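Local coordinates for ABC transporter, solute-binding protein (Staphylococcus aureus, PDB 6LKK), which binds glucose 6-phosphate between its two lobes as a lipoprotein of the extracellular solute-binding family, and is linked to two-component signal transduction, at residues Q81-R86 and I255-S260; T93-M98 and S241-L246; K126-Y131 and K181-L186; V103-L108 and G199-I204. All coordinates share one frame; numbering follows the deposited sequence.

Interaction 1: residues Q81-R86 and I255-S260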
loop_
_atom_site.group_PDB
_atom_site.type_symbol
_atom_site.label_atom_id
_atom_site.label_comp_id
_atom_site.label_asym_id
_atom_site.label_seq_id
_atom_site.Cartn_x
_atom_site.Cartn_y
_atom_site.Cartn_z
ATOM N N GLN A 81 14.863 12.583 -0.681
ATOM C CA GLN A 81 14.146 11.449 -0.124
ATOM C C GLN A 81 15.040 10.620 0.787
ATOM O O GLN A 81 16.267 10.613 0.655
ATOM C CB GLN A 81 13.587 10.569 -1.240
ATOM C CG GLN A 81 12.511 11.257 -2.045
ATOM C CD GLN A 81 11.858 10.343 -3.054
ATOM O OE1 GLN A 81 12.358 9.255 -3.341
ATOM N NE2 GLN A 81 10.729 10.780 -3.597
ATOM N N LEU A 82 14.401 9.924 1.725
ATOM C CA LEU A 82 15.108 9.018 2.617
ATOM C C LEU A 82 15.998 8.074 1.820
ATOM O O LEU A 82 15.570 7.484 0.825
ATOM C CB LEU A 82 14.100 8.231 3.457
ATOM C CG LEU A 82 13.305 9.094 4.440
ATOM C CD1 LEU A 82 12.104 8.339 4.984
ATOM C CD2 LEU A 82 14.202 9.570 5.576
ATOM N N GLU A 83 17.243 7.929 2.279
ATOM C CA GLU A 83 18.263 7.242 1.490
ATOM C C GLU A 83 17.881 5.793 1.211
ATOM O O GLU A 83 18.186 5.260 0.138
ATOM C CB GLU A 83 19.607 7.299 2.220
ATOM C CG GLU A 83 20.051 8.699 2.651
ATOM C CD GLU A 83 20.935 9.389 1.632
ATOM O OE1 GLU A 83 21.450 10.484 1.940
ATOM O OE2 GLU A 83 21.122 8.840 0.526
ATOM N N ASP A 84 17.217 5.137 2.162
ATOM C CA ASP A 84 16.970 3.705 2.055
ATOM C C ASP A 84 15.794 3.352 1.152
ATOM O O ASP A 84 15.645 2.177 0.801
ATOM C CB ASP A 84 16.718 3.109 3.442
ATOM C CG ASP A 84 17.945 3.150 4.328
ATOM O OD1 ASP A 84 19.071 3.142 3.789
ATOM O OD2 ASP A 84 17.784 3.185 5.566
ATOM N N TYR A 85 14.960 4.321 0.766
ATOM C CA TYR A 85 13.688 4.014 0.121
ATOM C C TYR A 85 13.519 4.708 -1.226
ATOM O O TYR A 85 12.394 4.841 -1.712
ATOM C CB TYR A 85 12.535 4.377 1.057
ATOM C CG TYR A 85 12.663 3.717 2.407
ATOM C CD1 TYR A 85 12.584 2.340 2.533
ATOM C CD2 TYR A 85 12.869 4.470 3.556
ATOM C CE1 TYR A 85 12.704 1.727 3.757
ATOM C CE2 TYR A 85 12.990 3.863 4.792
ATOM C CZ TYR A 85 12.907 2.490 4.884
ATOM O OH TYR A 85 13.026 1.873 6.108
ATOM N N ARG A 86 14.610 5.132 -1.853
ATOM C CA ARG A 86 14.517 5.701 -3.189
ATOM C C ARG A 86 14.281 4.605 -4.218
ATOM O O ARG A 86 14.868 3.521 -4.147
ATOM C CB ARG A 86 15.788 6.475 -3.524
ATOM C CG ARG A 86 15.971 7.701 -2.666
ATOM C CD ARG A 86 17.322 8.337 -2.870
ATOM N NE ARG A 86 17.553 9.391 -1.891
ATOM C CZ ARG A 86 18.511 10.306 -1.985
ATOM N NH1 ARG A 86 19.334 10.307 -3.026
ATOM N NH2 ARG A 86 18.640 11.225 -1.040
ATOM N N ILE A 255 8.142 10.193 2.440
ATOM C CA ILE A 255 9.351 9.721 1.772
ATOM C C ILE A 255 10.507 10.702 1.899
ATOM O O ILE A 255 11.639 10.351 1.548
ATOM C CB ILE A 255 9.033 9.451 0.288
ATOM C CG1 ILE A 255 10.172 8.700 -0.413
ATOM C CG2 ILE A 255 8.725 10.755 -0.449
ATOM C CD1 ILE A 255 10.445 7.317 0.144
ATOM N N ARG A 256 10.262 11.907 2.408
ATOM C CA ARG A 256 11.256 12.972 2.400
ATOM C C ARG A 256 11.996 13.066 3.731
ATOM O O ARG A 256 11.442 12.790 4.798
ATOM C CB ARG A 256 10.598 14.318 2.092
ATOM C CG ARG A 256 10.010 14.424 0.696
ATOM C CD ARG A 256 9.391 15.799 0.479
ATOM N NE ARG A 256 10.382 16.874 0.528
ATOM C CZ ARG A 256 10.877 17.518 -0.529
ATOM N NH1 ARG A 256 10.487 17.221 -1.762
ATOM N NH2 ARG A 256 11.772 18.474 -0.346
ATOM N N LYS A 257 13.262 13.490 3.648
ATOM C CA LYS A 257 14.071 13.721 4.841
ATOM C C LYS A 257 13.614 14.951 5.613
ATOM O O LYS A 257 13.758 14.997 6.840
ATOM C CB LYS A 257 15.541 13.898 4.455
ATOM C CG LYS A 257 16.203 12.704 3.795
ATOM C CD LYS A 257 17.463 13.152 3.061
ATOM C CE LYS A 257 18.629 12.206 3.275
ATOM N NZ LYS A 257 19.828 12.658 2.513
ATOM N N ASP A 258 13.085 15.961 4.920
ATOM C CA ASP A 258 12.787 17.256 5.519
ATOM C C ASP A 258 11.326 17.384 5.932
ATOM O O ASP A 258 10.774 18.490 5.940
ATOM C CB ASP A 258 13.168 18.387 4.561
ATOM C CG ASP A 258 12.487 18.271 3.210
ATOM O OD1 ASP A 258 11.718 17.311 3.005
ATOM O OD2 ASP A 258 12.728 19.141 2.344
ATOM N N VAL A 259 10.692 16.271 6.289
ATOM C CA VAL A 259 9.294 16.251 6.696
ATOM C C VAL A 259 9.189 15.549 8.042
ATOM O O VAL A 259 9.892 14.564 8.298
ATOM C CB VAL A 259 8.408 15.558 5.640
ATOM C CG1 VAL A 259 6.993 15.336 6.166
ATOM C CG2 VAL A 259 8.378 16.388 4.366
ATOM N N SER A 260 8.299 16.054 8.894
ATOM C CA SER A 260 8.131 15.511 10.233
ATOM C C SER A 260 7.803 14.024 10.193
ATOM O O SER A 260 7.254 13.505 9.216
ATOM C CB SER A 260 7.007 16.243 10.969
ATOM O OG SER A 260 7.291 17.619 11.106
#
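Backbone pairing between two loops comes first. Gln81 and Arg256 form a single beta bridge, and Leu82 N donates to Ile255 O over 2.8 Å with an angle of 165° at the hydrogen, the donor lying in the carbonyl plane. The same oxygen receives a bent CA-H contact from Gln81. Lys257 adds a backbone hydrogen bond to Gln80, just before Gln81.

Van der Waals packing centres on Ile255. With CG1 anti to the backbone N, its longer branch passes obliquely across the flat amide of Gln81, Ile255 CG1 to Gln81 CD being 3.5 Å, while Ile255 CD1 makes an apolar contact with Tyr85 CB at 3.7 Å. The side chains of Leu82 and Lys257 run past each other in opposite directions, CD2 of the former 4.1 Å from CG of the latter.

The charged groups form a salt-bridge network of Glu83, Arg86 and Lys257. The Lys257 chain bends at chi3 (137°) so that NZ meets Glu83 OE1 at 2.8 Å, from above the carboxylate plane. Arg86 is fixed differently: NE and NH2 both grip Gln81 O, at 3.1 Å and 3.0 Å, in the guanidinium plane, while Glu83 OE2 stands over one guanidinium face in a long, purely electrostatic pairing. Lys257 NZ comes within 4.0 Å of Arg86 NH2. Glu83 thus lies between two cations, an arrangement that would offset their mutual repulsion and probably keep its carboxylate ionised.

Interaction 2: residues T93-M98 and S241-L246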
loop_
_atom_site.group_PDB
_atom_site.type_symbol
_atom_site.label_atom_id
_atom_site.label_comp_id
_atom_site.label_asym_id
_atom_site.label_seq_id
_atom_site.Cartn_x
_atom_site.Cartn_y
_atom_site.Cartn_z
ATOM N N THR A 93 8.760 7.144 -9.049
ATOM C CA THR A 93 9.235 7.997 -7.969
ATOM C C THR A 93 8.601 7.521 -6.670
ATOM O O THR A 93 7.381 7.348 -6.601
ATOM C CB THR A 93 8.866 9.462 -8.220
ATOM O OG1 THR A 93 9.421 9.901 -9.464
ATOM C CG2 THR A 93 9.371 10.361 -7.093
ATOM N N SER A 94 9.419 7.307 -5.645
ATOM C CA SER A 94 8.870 6.927 -4.350
ATOM C C SER A 94 8.021 8.062 -3.790
ATOM O O SER A 94 8.338 9.242 -3.969
ATOM C CB SER A 94 9.992 6.564 -3.382
ATOM O OG SER A 94 10.664 5.396 -3.823
ATOM N N PHE A 95 6.931 7.692 -3.109
ATOM C CA PHE A 95 5.907 8.645 -2.695
ATOM C C PHE A 95 5.625 8.593 -1.197
ATOM O O PHE A 95 5.626 9.632 -0.531
ATOM C CB PHE A 95 4.622 8.385 -3.485
ATOM C CG PHE A 95 3.425 9.141 -2.978
ATOM C CD1 PHE A 95 3.465 10.518 -2.837
ATOM C CD2 PHE A 95 2.252 8.471 -2.658
ATOM C CE1 PHE A 95 2.368 11.214 -2.376
ATOM C CE2 PHE A 95 1.150 9.161 -2.197
ATOM C CZ PHE A 95 1.205 10.535 -2.057
ATOM N N LEU A 96 5.367 7.399 -0.660
ATOM C CA LEU A 96 5.045 7.241 0.752
ATOM C C LEU A 96 5.569 5.899 1.237
ATOM O O LEU A 96 5.787 4.974 0.451
ATOM C CB LEU A 96 3.535 7.315 1.017
ATOM C CG LEU A 96 2.812 8.662 0.966
ATOM C CD1 LEU A 96 1.338 8.435 1.268
ATOM C CD2 LEU A 96 3.405 9.675 1.939
ATOM N N LEU A 97 5.761 5.805 2.549
ATOM C CA LEU A 97 6.084 4.549 3.212
ATOM C C LEU A 97 4.828 4.036 3.901
ATOM O O LEU A 97 4.211 4.760 4.687
ATOM C CB LEU A 97 7.207 4.738 4.232
ATOM C CG LEU A 97 8.478 5.402 3.698
ATOM C CD1 LEU A 97 9.475 5.612 4.819
ATOM C CD2 LEU A 97 9.091 4.572 2.585
ATOM N N MET A 98 4.447 2.797 3.601
ATOM C CA MET A 98 3.201 2.226 4.109
ATOM C C MET A 98 3.484 0.886 4.768
ATOM O O MET A 98 3.643 -0.133 4.071
ATOM C CB MET A 98 2.175 2.061 2.997
ATOM C CG MET A 98 0.781 1.724 3.501
ATOM S SD MET A 98 0.010 3.096 4.368
ATOM C CE MET A 98 -0.335 4.171 2.982
ATOM N N SER A 241 5.871 20.518 1.330
ATOM C CA SER A 241 4.678 21.040 1.994
ATOM C C SER A 241 3.518 20.058 1.893
ATOM O O SER A 241 2.759 19.888 2.852
ATOM C CB SER A 241 4.292 22.401 1.411
ATOM O OG SER A 241 3.910 22.298 0.053
ATOM N N VAL A 242 3.374 19.388 0.750
ATOM C CA VAL A 242 2.281 18.435 0.589
ATOM C C VAL A 242 2.541 17.180 1.414
ATOM O O VAL A 242 1.635 16.657 2.073
ATOM C CB VAL A 242 2.078 18.112 -0.903
ATOM C CG1 VAL A 242 1.075 16.985 -1.089
ATOM C CG2 VAL A 242 1.621 19.359 -1.644
ATOM N N GLN A 243 3.777 16.676 1.393
ATOM C CA GLN A 243 4.121 15.531 2.231
ATOM C C GLN A 243 3.900 15.854 3.705
ATOM O O GLN A 243 3.409 15.014 4.468
ATOM C CB GLN A 243 5.571 15.121 1.980
ATOM C CG GLN A 243 5.819 14.501 0.610
ATOM C CD GLN A 243 5.668 12.992 0.603
ATOM O OE1 GLN A 243 6.142 12.303 1.507
ATOM N NE2 GLN A 243 5.007 12.469 -0.425
ATOM N N GLN A 244 4.254 17.073 4.117
ATOM C CA GLN A 244 4.040 17.493 5.499
ATOM C C GLN A 244 2.555 17.507 5.841
ATOM O O GLN A 244 2.163 17.134 6.955
ATOM C CB GLN A 244 4.664 18.873 5.711
ATOM C CG GLN A 244 4.550 19.425 7.122
ATOM C CD GLN A 244 5.460 18.721 8.114
ATOM O OE1 GLN A 244 6.535 18.243 7.761
ATOM N NE2 GLN A 244 5.031 18.661 9.366
ATOM N N ARG A 245 1.712 17.928 4.892
ATOM C CA ARG A 245 0.270 17.919 5.119
ATOM C C ARG A 245 -0.251 16.500 5.300
ATOM O O ARG A 245 -1.118 16.253 6.145
ATOM C CB ARG A 245 -0.450 18.600 3.955
ATOM C CG ARG A 245 -0.475 20.120 4.013
ATOM C CD ARG A 245 -1.189 20.681 2.794
ATOM N NE ARG A 245 -0.296 21.479 1.957
ATOM C CZ ARG A 245 -0.445 21.658 0.646
ATOM N NH1 ARG A 245 -1.449 21.085 -0.007
ATOM N NH2 ARG A 245 0.425 22.407 -0.017
ATOM N N LEU A 246 0.254 15.552 4.505
ATOM C CA LEU A 246 -0.187 14.167 4.638
ATOM C C LEU A 246 0.242 13.580 5.976
ATOM O O LEU A 246 -0.512 12.827 6.602
ATOM C CB LEU A 246 0.360 13.332 3.480
ATOM C CG LEU A 246 -0.225 13.651 2.103
ATOM C CD1 LEU A 246 0.560 12.953 1.003
ATOM C CD2 LEU A 246 -1.693 13.244 2.048
#
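The Gln243 side chain reaches from its helix to the strand with its amide plane turned 79° from the Phe95 ring. A bend at chi2 (-91°) brings NE2 to Phe95 O at 2.9 Å; the N-H points at the oxygen with an angle of 150°, and the donor lies in the carbonyl plane. Gln243 NE2 also comes within 3.5 Å of Phe95 CD1, an oblique approach to the ring. Outside the two segments, NE2 donates to Leu237 O as well, while OE1 accepts from Ser254 OG and Ile255 N, so both ends of this buried amide are satisfied and its rotation is set.

Phe95 CG is anti to the backbone N, which brings the far edge of the ring close to the helix, although its CB does not point that way. Phe95 and Leu96 both face Asp216 of strand 213-221, a classic beta bulge, and the helical psi of Phe95 interrupts the regular alternation there. Leu96 CG lies over one face of the Phe95 ring, 3.6 Å above its plane and toward the rim.

Leu246, whose CB points at the strand, meets the pair one helical turn after Gln243. Its side chain crosses Phe95 at about a right angle and places CD1 4.0 Å from Phe95 CZ. Leu96 and Gln243 run past each other in opposite directions, with Leu96 CD2 at 3.8 Å from Gln243 OE1. Further along the strand, Met98 touches the bound glucose 6-phosphate, and Asp216 belongs to the same ligand pocket.

Interaction 3: residues K126-Y131 and K181-L186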
loop_
_atom_site.group_PDB
_atom_site.type_symbol
_atom_site.label_atom_id
_atom_site.label_comp_id
_atom_site.label_asym_id
_atom_site.label_seq_id
_atom_site.Cartn_x
_atom_site.Cartn_y
_atom_site.Cartn_z
ATOM N N LYS A 126 -9.156 -20.229 13.478
ATOM C CA LYS A 126 -9.260 -20.846 12.163
ATOM C C LYS A 126 -10.536 -20.404 11.461
ATOM O O LYS A 126 -11.623 -20.422 12.047
ATOM C CB LYS A 126 -9.231 -22.368 12.278
ATOM C CG LYS A 126 -9.322 -23.064 10.930
ATOM C CD LYS A 126 -8.792 -24.482 10.989
ATOM C CE LYS A 126 -9.108 -25.241 9.709
ATOM N NZ LYS A 126 -8.421 -24.670 8.519
ATOM N N GLY A 127 -10.400 -20.011 10.196
ATOM C CA GLY A 127 -11.524 -19.532 9.419
ATOM C C GLY A 127 -12.088 -18.200 9.858
ATOM O O GLY A 127 -13.069 -17.739 9.265
ATOM N N LYS A 128 -11.505 -17.564 10.873
ATOM C CA LYS A 128 -11.973 -16.281 11.377
ATOM C C LYS A 128 -10.959 -15.172 11.128
ATOM O O LYS A 128 -11.020 -14.118 11.770
ATOM C CB LYS A 128 -12.304 -16.400 12.865
ATOM C CG LYS A 128 -13.326 -17.493 13.154
ATOM C CD LYS A 128 -13.736 -17.537 14.615
ATOM C CE LYS A 128 -14.750 -18.644 14.859
ATOM N NZ LYS A 128 -15.339 -18.585 16.225
ATOM N N ILE A 129 -10.033 -15.397 10.198
ATOM C CA ILE A 129 -9.024 -14.427 9.791
ATOM C C ILE A 129 -9.205 -14.171 8.303
ATOM O O ILE A 129 -9.532 -15.094 7.548
ATOM C CB ILE A 129 -7.598 -14.942 10.078
ATOM C CG1 ILE A 129 -7.489 -15.460 11.514
ATOM C CG2 ILE A 129 -6.567 -13.854 9.801
ATOM C CD1 ILE A 129 -7.836 -14.432 12.567
ATOM N N ALA A 130 -8.982 -12.928 7.877
ATOM C CA ALA A 130 -9.190 -12.543 6.488
ATOM C C ALA A 130 -7.941 -11.895 5.904
ATOM O O ALA A 130 -7.143 -11.281 6.615
ATOM C CB ALA A 130 -10.372 -11.580 6.346
ATOM N N TYR A 131 -7.788 -12.043 4.589
ATOM C CA TYR A 131 -6.750 -11.357 3.831
ATOM C C TYR A 131 -7.254 -11.181 2.407
ATOM O O TYR A 131 -8.262 -11.770 2.012
ATOM C CB TYR A 131 -5.421 -12.120 3.861
ATOM C CG TYR A 131 -5.429 -13.427 3.097
ATOM C CD1 TYR A 131 -6.107 -14.536 3.585
ATOM C CD2 TYR A 131 -4.748 -13.554 1.895
ATOM C CE1 TYR A 131 -6.113 -15.732 2.891
ATOM C CE2 TYR A 131 -4.746 -14.745 1.196
ATOM C CZ TYR A 131 -5.429 -15.830 1.698
ATOM O OH TYR A 131 -5.423 -17.016 0.995
ATOM N N LYS A 181 -17.066 -9.200 11.578
ATOM C CA LYS A 181 -17.254 -10.443 10.839
ATOM C C LYS A 181 -16.043 -11.356 10.960
ATOM O O LYS A 181 -16.178 -12.577 10.826
ATOM C CB LYS A 181 -17.549 -10.143 9.368
ATOM C CG LYS A 181 -17.852 -11.385 8.544
ATOM C CD LYS A 181 -18.163 -11.039 7.100
ATOM C CE LYS A 181 -18.520 -12.283 6.307
ATOM N NZ LYS A 181 -18.746 -11.987 4.867
ATOM N N TYR A 182 -14.863 -10.789 11.209
ATOM C CA TYR A 182 -13.650 -11.560 11.411
ATOM C C TYR A 182 -12.941 -11.067 12.663
ATOM O O TYR A 182 -13.042 -9.894 13.032
ATOM C CB TYR A 182 -12.698 -11.455 10.211
ATOM C CG TYR A 182 -13.263 -12.009 8.925
ATOM C CD1 TYR A 182 -13.333 -13.380 8.707
ATOM C CD2 TYR A 182 -13.721 -11.163 7.928
ATOM C CE1 TYR A 182 -13.849 -13.888 7.530
ATOM C CE2 TYR A 182 -14.239 -11.663 6.749
ATOM C CZ TYR A 182 -14.300 -13.025 6.555
ATOM O OH TYR A 182 -14.815 -13.526 5.382
ATOM N N TYR A 183 -12.215 -11.980 13.308
ATOM C CA TYR A 183 -11.437 -11.616 14.485
ATOM C C TYR A 183 -10.223 -10.775 14.117
ATOM O O TYR A 183 -9.803 -9.918 14.903
ATOM C CB TYR A 183 -10.993 -12.875 15.228
ATOM C CG TYR A 183 -12.045 -13.447 16.148
ATOM C CD1 TYR A 183 -13.329 -13.715 15.689
ATOM C CD2 TYR A 183 -11.753 -13.726 17.475
ATOM C CE1 TYR A 183 -14.292 -14.238 16.529
ATOM C CE2 TYR A 183 -12.707 -14.251 18.322
ATOM C CZ TYR A 183 -13.974 -14.506 17.844
ATOM O OH TYR A 183 -14.930 -15.029 18.686
ATOM N N ALA A 184 -9.644 -11.002 12.942
ATOM C CA ALA A 184 -8.440 -10.287 12.551
ATOM C C ALA A 184 -8.268 -10.396 11.045
ATOM O O ALA A 184 -8.909 -11.216 10.384
ATOM C CB ALA A 184 -7.204 -10.826 13.285
ATOM N N GLY A 185 -7.391 -9.551 10.508
ATOM C CA GLY A 185 -7.151 -9.545 9.078
ATOM C C GLY A 185 -5.819 -8.913 8.742
ATOM O O GLY A 185 -5.176 -8.277 9.579
ATOM N N LEU A 186 -5.418 -9.098 7.486
ATOM C CA LEU A 186 -4.166 -8.558 6.969
ATOM C C LEU A 186 -4.468 -7.307 6.151
ATOM O O LEU A 186 -5.140 -7.381 5.118
ATOM C CB LEU A 186 -3.438 -9.601 6.124
ATOM C CG LEU A 186 -3.101 -10.922 6.820
ATOM C CD1 LEU A 186 -2.166 -11.733 5.942
ATOM C CD2 LEU A 186 -2.482 -10.705 8.193
#
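Ala130 O is held by two contacts from the 181-186 segment: one hydrogen bond and one weaker CA-H interaction. Leu186 N donates to Ala130 O over 2.9 Å, in the carbonyl plane, and Gly185 CA comes to 3.0 Å from the same Ala130 O. Ala130 N, on the same residue, donates to Ala184 O at 3.0 Å, so Ala130 uses both its backbone polar groups toward one neighbour. The third bond, Tyr183 N to Lys128 O at 2.9 Å, is more bent, with 138° at the hydrogen, and lies just before the two chains enter the regular pairing.

Tyr182 supplies the clearest side-chain contact. With CG anti to its own carbonyl carbon (chi1 -63°), the ring lies against the Ala130 face of the sheet and Ala130 CB sits over its centre, a CH-pi contact 3.8 Å from the Tyr182 centroid and 14° off the normal. Lys181 CG packs against the opposite face, nearer the rim, so the ring is sandwiched. Met165 and Leu167 of strand 165-167 also touch this tyrosine.

Ile129 and Ala184 share the other face of the sheet: the CD1 methyl of Ile129 rests on Ala184 CB at 3.7 Å. The extended Lys128 chain lies alongside Tyr183, both pointing the same way, and meets its ring obliquely through CD. At the far end Tyr131 CB packs on Leu186 CD1 at 3.9 Å. Ile129-Ala184 and Ala130-Gly185 are parallel bridges between strands 129-132 and 184-188, with helices in the intervening chain, as in the alpha/beta lobes of periplasmic binding proteins.

Interaction 4: residues V103-L108 and G199-I204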
loop_
_atom_site.group_PDB
_atom_site.type_symbol
_atom_site.label_atom_id
_atom_site.label_comp_id
_atom_site.label_asym_id
_atom_site.label_seq_id
_atom_site.Cartn_x
_atom_site.Cartn_y
_atom_site.Cartn_z
ATOM N N VAL A 103 -4.759 -6.308 11.598
ATOM C CA VAL A 103 -5.825 -5.617 12.310
ATOM C C VAL A 103 -6.631 -6.648 13.084
ATOM O O VAL A 103 -6.935 -7.731 12.571
ATOM C CB VAL A 103 -6.723 -4.797 11.363
ATOM C CG1 VAL A 103 -5.954 -3.585 10.846
ATOM C CG2 VAL A 103 -7.238 -5.655 10.216
ATOM N N VAL A 104 -6.954 -6.313 14.327
ATOM C CA VAL A 104 -7.646 -7.204 15.247
ATOM C C VAL A 104 -8.894 -6.495 15.743
ATOM O O VAL A 104 -8.854 -5.301 16.053
ATOM C CB VAL A 104 -6.737 -7.599 16.431
ATOM C CG1 VAL A 104 -7.479 -8.512 17.400
ATOM C CG2 VAL A 104 -5.463 -8.260 15.925
ATOM N N ASN A 105 -10.004 -7.225 15.814
ATOM C CA ASN A 105 -11.219 -6.672 16.400
ATOM C C ASN A 105 -11.109 -6.807 17.913
ATOM O O ASN A 105 -11.074 -7.921 18.445
ATOM C CB ASN A 105 -12.464 -7.370 15.862
ATOM C CG ASN A 105 -13.746 -6.781 16.426
ATOM O OD1 ASN A 105 -13.940 -6.746 17.641
ATOM N ND2 ASN A 105 -14.610 -6.283 15.549
ATOM N N SER A 106 -11.042 -5.669 18.602
ATOM C CA SER A 106 -10.777 -5.650 20.033
ATOM C C SER A 106 -12.014 -5.931 20.876
ATOM O O SER A 106 -11.883 -6.117 22.091
ATOM C CB SER A 106 -10.173 -4.299 20.424
ATOM O OG SER A 106 -11.000 -3.227 20.003
ATOM N N ASP A 107 -13.203 -5.967 20.274
ATOM C CA ASP A 107 -14.394 -6.415 20.988
ATOM C C ASP A 107 -14.568 -7.925 20.930
ATOM O O ASP A 107 -15.104 -8.515 21.874
ATOM C CB ASP A 107 -15.646 -5.733 20.425
ATOM C CG ASP A 107 -15.870 -4.346 21.003
ATOM O OD1 ASP A 107 -15.117 -3.951 21.918
ATOM O OD2 ASP A 107 -16.803 -3.650 20.543
ATOM N N LEU A 108 -14.120 -8.566 19.850
ATOM C CA LEU A 108 -14.181 -10.017 19.737
ATOM C C LEU A 108 -12.965 -10.704 20.336
ATOM O O LEU A 108 -13.057 -11.874 20.726
ATOM C CB LEU A 108 -14.299 -10.428 18.267
ATOM C CG LEU A 108 -15.560 -9.979 17.530
ATOM C CD1 LEU A 108 -15.432 -10.280 16.049
ATOM C CD2 LEU A 108 -16.788 -10.659 18.112
ATOM N N GLY A 199 -13.883 5.139 15.305
ATOM C CA GLY A 199 -14.391 4.587 16.542
ATOM C C GLY A 199 -14.631 3.097 16.539
ATOM O O GLY A 199 -15.147 2.571 17.535
ATOM N N TYR A 200 -14.268 2.394 15.472
ATOM C CA TYR A 200 -14.504 0.964 15.428
ATOM C C TYR A 200 -13.515 0.242 16.343
ATOM O O TYR A 200 -12.409 0.736 16.585
ATOM C CB TYR A 200 -14.387 0.446 14.000
ATOM C CG TYR A 200 -15.535 0.890 13.128
ATOM C CD1 TYR A 200 -15.536 2.147 12.540
ATOM C CD2 TYR A 200 -16.628 0.060 12.910
ATOM C CE1 TYR A 200 -16.587 2.563 11.750
ATOM C CE2 TYR A 200 -17.684 0.470 12.118
ATOM C CZ TYR A 200 -17.657 1.721 11.542
ATOM O OH TYR A 200 -18.704 2.141 10.753
ATOM N N PRO A 201 -13.900 -0.920 16.884
ATOM C CA PRO A 201 -13.027 -1.675 17.809
ATOM C C PRO A 201 -11.906 -2.401 17.070
ATOM O O PRO A 201 -11.909 -3.613 16.878
ATOM C CB PRO A 201 -14.008 -2.645 18.472
ATOM C CG PRO A 201 -15.056 -2.871 17.436
ATOM C CD PRO A 201 -15.212 -1.569 16.709
ATOM N N VAL A 202 -10.912 -1.616 16.654
ATOM C CA VAL A 202 -9.814 -2.075 15.812
ATOM C C VAL A 202 -8.502 -1.826 16.541
ATOM O O VAL A 202 -8.231 -0.700 16.979
ATOM C CB VAL A 202 -9.815 -1.360 14.446
ATOM C CG1 VAL A 202 -8.520 -1.634 13.677
ATOM C CG2 VAL A 202 -11.013 -1.800 13.619
ATOM N N SER A 203 -7.690 -2.873 16.661
ATOM C CA SER A 203 -6.322 -2.769 17.148
ATOM C C SER A 203 -5.357 -2.994 15.991
ATOM O O SER A 203 -5.574 -3.872 15.149
ATOM C CB SER A 203 -6.044 -3.787 18.258
ATOM O OG SER A 203 -6.754 -3.462 19.440
ATOM N N ILE A 204 -4.290 -2.204 15.961
ATOM C CA ILE A 204 -3.279 -2.275 14.911
ATOM C C ILE A 204 -2.074 -3.014 15.473
ATOM O O ILE A 204 -1.528 -2.629 16.515
ATOM C CB ILE A 204 -2.900 -0.873 14.412
ATOM C CG1 ILE A 204 -4.154 -0.151 13.899
ATOM C CG2 ILE A 204 -1.846 -0.960 13.316
ATOM C CD1 ILE A 204 -3.950 1.313 13.577
HETATM O O HOH W 1 -9.451 -0.997 19.921
#
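Val103 opens the segment in a non-hydrogen-bonded pair with Ile204; its CG1 methyl faces Val202 CG1 at 4.3 Å, on the side of the sheet that helix 170-178 packs against. Val104 forms the hydrogen-bonded pair with Ser203: Val104 N donates to Ser203 O at 2.9 Å, and Ser203 N returns to Val104 O at 2.8 Å and a nearly straight 172°. These reciprocal bonds define the antiparallel joining of strands 92-105 and 202-205 in the mixed sheet of this solute-binding fold. Asn105, paired with Val202, is the last bridged residue here. Its CG is anti to the backbone N (chi1 -178°), and OD1 reaches forward to accept from Asp107 N at 2.8 Å and Leu108 N at 2.9 Å, an Asx turn extended into an Asx motif; ND2 donates to Val177 O. Ser106 N then bonds to Pro201 O at 2.8 Å from well above the carbonyl plane (51° out of it). Pro201 is the centre of an inverse gamma turn. Ser106 OG shares a hydrogen bond with a water, which donates a weak second bond to Val202 O. Asp107 crosses Pro201 at about a right angle, its carboxylate CG lying 3.6 Å from Pro201 CB.

Following the chain from the N terminus, 81-86 pairs only much later with 255-260, so interaction 1 closes the longest loop, joining the loop before strand 92-105 to the loop after strand 253-254. Within it, interaction 2 sets helix 240-250 against strand 92-105, and within that 103-108 returns to 199-204 in interaction 4. Interaction 3, joining 126-131 to 181-186, is innermost; no loops cross. Interactions 1 and 2 touch through Tyr85 O and Ser94 OG, and interactions 3 and 4 through Gly185 N and Val103 O, where strand 184-188 meets strand 92-105. Centres of interactions 2 and 3 are about 30 Å apart, yet strand 92-105 spans from interaction 2 to interaction 4.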